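PDB 6B4R: KauB from Pseudomonas aeruginosa PAO1, which probably oxidises 4-guanidinobutyraldehyde to 4-guanidinobutanoate with a nicotinamide cofactor, as a member of the aldehyde dehydrogenase family. Local coordinates for residues E300-G305 against R399-G404. Numbering follows the deposited sequence.
Sequences EVCTAG and REEIFG. With TOE (2-[2-(2-methoxy-ethoxy)-ethoxy]-ethoxyl), chain L.
SG of C302 sits anti to its own carbonyl carbon (chi1 -69°), beside the backbone N, and in this position it meets the rim of the F403 ring. E300 has the same kind of first torsion (chi1 -64°), which sets CG where it passes the rim near CD2 and the backbone O of F403. The extended chain then carries the carboxylate onward. Most of the touching is between the F403 ring and E300. CA of E300 lies over one face, 3.9 Å from the ring centroid of F403, as a CH-pi contact. CB of E300 is 3.6 Å from CE2 of F403, nearer the rim. V301 N is over the same face. SG of C302 comes in at the edge instead, 3.6 Å from CE1 of F403, a Cys sulfur-aromatic contact. OE2 of E401 also lies at the ring edge, in its plane, and is 4.0 Å from CA of C302. W167 meets the F403 ring with its plane nearly perpendicular. The two loops precede strands 307-311 and 406-412, which pair in parallel in one sheet. C302 probably corresponds to the nucleophilic cysteine of aldehyde dehydrogenases, and its side chain is about 7 Å from that of E267, the predicted active-site glutamate. In relatives, the residues equivalent to E401 and F403 face the nicotinamide riboside of the cofactor. A type I turn from V301 to A304 shapes the cysteine loop, with A304 N bonded to V301 O at 3.2 Å. The loop also receives the TOE molecule. C302 N gives its O2' a weak hydrogen bond of 3.4 Å, and N168 bonds both TOE and the backbone O of E300. The buried carboxylate of E300 is held by V345 N at OE2 and by Q298 at OE1. Q349 bonds the backbone O of F403.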
ATOM      1  N   GLU B 300      22.220  -6.981  28.620  1.00 31.86           N
ATOM      2  CA  GLU B 300      21.644  -5.644  28.609  1.00 32.22           C
ATOM      3  C   GLU B 300      20.927  -5.390  27.287  1.00 33.82           C
ATOM      4  O   GLU B 300      21.217  -4.430  26.576  1.00 32.35           O
ATOM      5  CB  GLU B 300      22.732  -4.596  28.852  1.00 36.58           C
ATOM      6  CG  GLU B 300      23.382  -4.698  30.224  1.00 26.36           C
ATOM      7  CD  GLU B 300      24.679  -3.922  30.313  1.00 32.79           C
ATOM      8  OE1 GLU B 300      25.369  -3.803  29.279  1.00 34.39           O
ATOM      9  OE2 GLU B 300      25.006  -3.428  31.414  1.00 34.45           O
ATOM     10  N   VAL B 301      19.999  -6.283  26.965  1.00 35.72           N
ATOM     11  CA  VAL B 301      19.196  -6.190  25.758  1.00 32.26           C
ATOM     12  C   VAL B 301      17.739  -6.315  26.172  1.00 39.33           C
ATOM     13  O   VAL B 301      17.385  -7.205  26.949  1.00 39.21           O
ATOM     14  CB  VAL B 301      19.541  -7.321  24.766  1.00 34.32           C
ATOM     15  CG1 VAL B 301      18.718  -7.193  23.489  1.00 33.20           C
ATOM     16  CG2 VAL B 301      21.031  -7.323  24.453  1.00 27.42           C
ATOM     17  N   CYS B 302      16.892  -5.426  25.666  1.00 35.52           N
ATOM     18  CA  CYS B 302      15.480  -5.443  26.038  1.00 39.25           C
ATOM     19  C   CYS B 302      14.764  -6.665  25.467  1.00 36.57           C
ATOM     20  O   CYS B 302      13.721  -7.075  25.977  1.00 39.77           O
ATOM     21  CB  CYS B 302      14.779  -4.156  25.601  1.00 41.76           C
ATOM     22  SG  CYS B 302      15.284  -2.669  26.498  1.00 65.04           S
ATOM     23  N   THR B 303      15.331  -7.245  24.414  1.00 30.87           N
ATOM     24  CA  THR B 303      14.761  -8.443  23.807  1.00 35.67           C
ATOM     25  C   THR B 303      15.583  -9.679  24.139  1.00 32.56           C
ATOM     26  O   THR B 303      15.615 -10.638  23.367  1.00 33.09           O
ATOM     27  CB  THR B 303      14.646  -8.313  22.278  1.00 36.06           C
ATOM     28  OG1 THR B 303      15.903  -7.891  21.734  1.00 40.62           O
ATOM     29  CG2 THR B 303      13.583  -7.301  21.918  1.00 33.28           C
ATOM     30  N   ALA B 304      16.255  -9.651  25.285  1.00 35.04           N
ATOM     31  CA  ALA B 304      17.022 -10.802  25.738  1.00 37.66           C
ATOM     32  C   ALA B 304      16.088 -11.929  26.165  1.00 34.31           C
ATOM     33  O   ALA B 304      15.052 -11.688  26.787  1.00 32.04           O
ATOM     34  CB  ALA B 304      17.944 -10.408  26.885  1.00 36.20           C
ATOM     35  N   GLY B 305      16.455 -13.161  25.825  1.00 32.01           N
ATOM     36  CA  GLY B 305      15.676 -14.324  26.208  1.00 37.38           C
ATOM     37  C   GLY B 305      15.843 -14.665  27.677  1.00 38.42           C
ATOM     38  O   GLY B 305      16.372 -15.721  28.022  1.00 36.80           O
ATOM     39  N   ARG B 399       9.414 -12.590  36.481  1.00 40.56           N
ATOM     40  CA  ARG B 399       8.438 -11.551  36.176  1.00 39.78           C
ATOM     41  C   ARG B 399       9.085 -10.195  35.920  1.00 40.82           C
ATOM     42  O   ARG B 399       8.700  -9.482  34.994  1.00 38.86           O
ATOM     43  CB  ARG B 399       7.413 -11.437  37.306  1.00 29.05           C
ATOM     44  CG  ARG B 399       6.810 -12.766  37.713  1.00 37.16           C
ATOM     45  CD  ARG B 399       5.419 -12.589  38.285  1.00 34.21           C
ATOM     46  NE  ARG B 399       4.484 -12.091  37.280  1.00 44.56           N
ATOM     47  CZ  ARG B 399       3.846 -12.862  36.407  1.00 39.79           C
ATOM     48  NH1 ARG B 399       3.012 -12.324  35.528  1.00 32.26           N
ATOM     49  NH2 ARG B 399       4.044 -14.174  36.410  1.00 37.62           N
ATOM     50  N   GLU B 400      10.067  -9.845  36.741  1.00 37.78           N
ATOM     51  CA  GLU B 400      10.714  -8.542  36.642  1.00 44.71           C
ATOM     52  C   GLU B 400      11.942  -8.580  35.740  1.00 45.44           C
ATOM     53  O   GLU B 400      12.711  -9.542  35.762  1.00 46.16           O
ATOM     54  CB  GLU B 400      11.098  -8.031  38.031  1.00 42.27           C
ATOM     55  CG  GLU B 400       9.923  -7.880  38.978  1.00 38.64           C
ATOM     56  CD  GLU B 400      10.348  -7.404  40.351  1.00 48.69           C
ATOM     57  OE1 GLU B 400      11.563  -7.214  40.560  1.00 50.75           O
ATOM     58  OE2 GLU B 400       9.468  -7.218  41.219  1.00 55.17           O
ATOM     59  N   GLU B 401      12.120  -7.530  34.945  1.00 39.07           N
ATOM     60  CA  GLU B 401      13.274  -7.429  34.062  1.00 38.90           C
ATOM     61  C   GLU B 401      14.545  -7.182  34.866  1.00 40.72           C
ATOM     62  O   GLU B 401      14.588  -6.300  35.724  1.00 36.85           O
ATOM     63  CB  GLU B 401      13.077  -6.314  33.032  1.00 36.00           C
ATOM     64  CG  GLU B 401      14.222  -6.191  32.035  1.00 42.48           C
ATOM     65  CD  GLU B 401      14.014  -5.069  31.035  1.00 42.22           C
ATOM     66  OE1 GLU B 401      13.574  -3.975  31.451  1.00 35.78           O
ATOM     67  OE2 GLU B 401      14.284  -5.287  29.834  1.00 45.83           O
ATOM     68  N   ILE B 402      15.578  -7.967  34.584  1.00 40.08           N
ATOM     69  CA  ILE B 402      16.836  -7.873  35.316  1.00 40.40           C
ATOM     70  C   ILE B 402      17.840  -6.990  34.574  1.00 39.12           C
ATOM     71  O   ILE B 402      18.603  -6.244  35.193  1.00 36.70           O
ATOM     72  CB  ILE B 402      17.444  -9.273  35.554  1.00 37.42           C
ATOM     73  CG1 ILE B 402      16.427 -10.182  36.252  1.00 40.91           C
ATOM     74  CG2 ILE B 402      18.725  -9.180  36.370  1.00 33.50           C
ATOM     75  CD1 ILE B 402      16.887 -11.616  36.412  1.00 35.07           C
ATOM     76  N   PHE B 403      17.818  -7.076  33.247  1.00 36.57           N
ATOM     77  CA  PHE B 403      18.754  -6.350  32.390  1.00 41.05           C
ATOM     78  C   PHE B 403      20.204  -6.743  32.681  1.00 41.34           C
ATOM     79  O   PHE B 403      21.092  -5.896  32.780  1.00 32.32           O
ATOM     80  CB  PHE B 403      18.546  -4.835  32.494  1.00 31.29           C
ATOM     81  CG  PHE B 403      18.597  -4.125  31.169  1.00 39.68           C
ATOM     82  CD1 PHE B 403      17.554  -4.248  30.264  1.00 35.07           C
ATOM     83  CD2 PHE B 403      19.684  -3.334  30.830  1.00 37.09           C
ATOM     84  CE1 PHE B 403      17.595  -3.598  29.043  1.00 42.56           C
ATOM     85  CE2 PHE B 403      19.730  -2.679  29.611  1.00 33.55           C
ATOM     86  CZ  PHE B 403      18.685  -2.812  28.717  1.00 40.50           C
ATOM     87  N   GLY B 404      20.420  -8.047  32.823  1.00 41.52           N
ATOM     88  CA  GLY B 404      21.744  -8.611  32.998  1.00 29.15           C
ATOM     89  C   GLY B 404      21.764 -10.013  32.421  1.00 32.32           C
ATOM     90  O   GLY B 404      20.725 -10.528  32.008  1.00 34.27           O
TER
HETATM   91  O2' TOE L 504      16.891  -2.490  23.943  1.00 51.01           O
HETATM   92  CA' TOE L 504      16.045  -2.323  22.799  1.00 53.20           C
HETATM   93  CB' TOE L 504      16.835  -2.675  21.547  1.00 54.70           C
HETATM   94  OC' TOE L 504      17.131  -4.071  21.534  1.00 55.52           O
HETATM   95  CD' TOE L 504      18.252  -4.336  20.693  1.00 61.72           C
HETATM   96  CE' TOE L 504      18.148  -5.732  20.093  1.00 53.75           C
HETATM   97  OF' TOE L 504      19.031  -5.796  18.975  1.00 58.85           O
HETATM   98  CG' TOE L 504      18.373  -5.272  17.821  1.00 58.89           C
HETATM   99  CH' TOE L 504      18.965  -5.854  16.544  1.00 60.84           C
HETATM  100  OI' TOE L 504      17.957  -5.813  15.533  1.00 69.45           O
HETATM  101  CK' TOE L 504      18.452  -6.211  14.256  1.00 55.54           C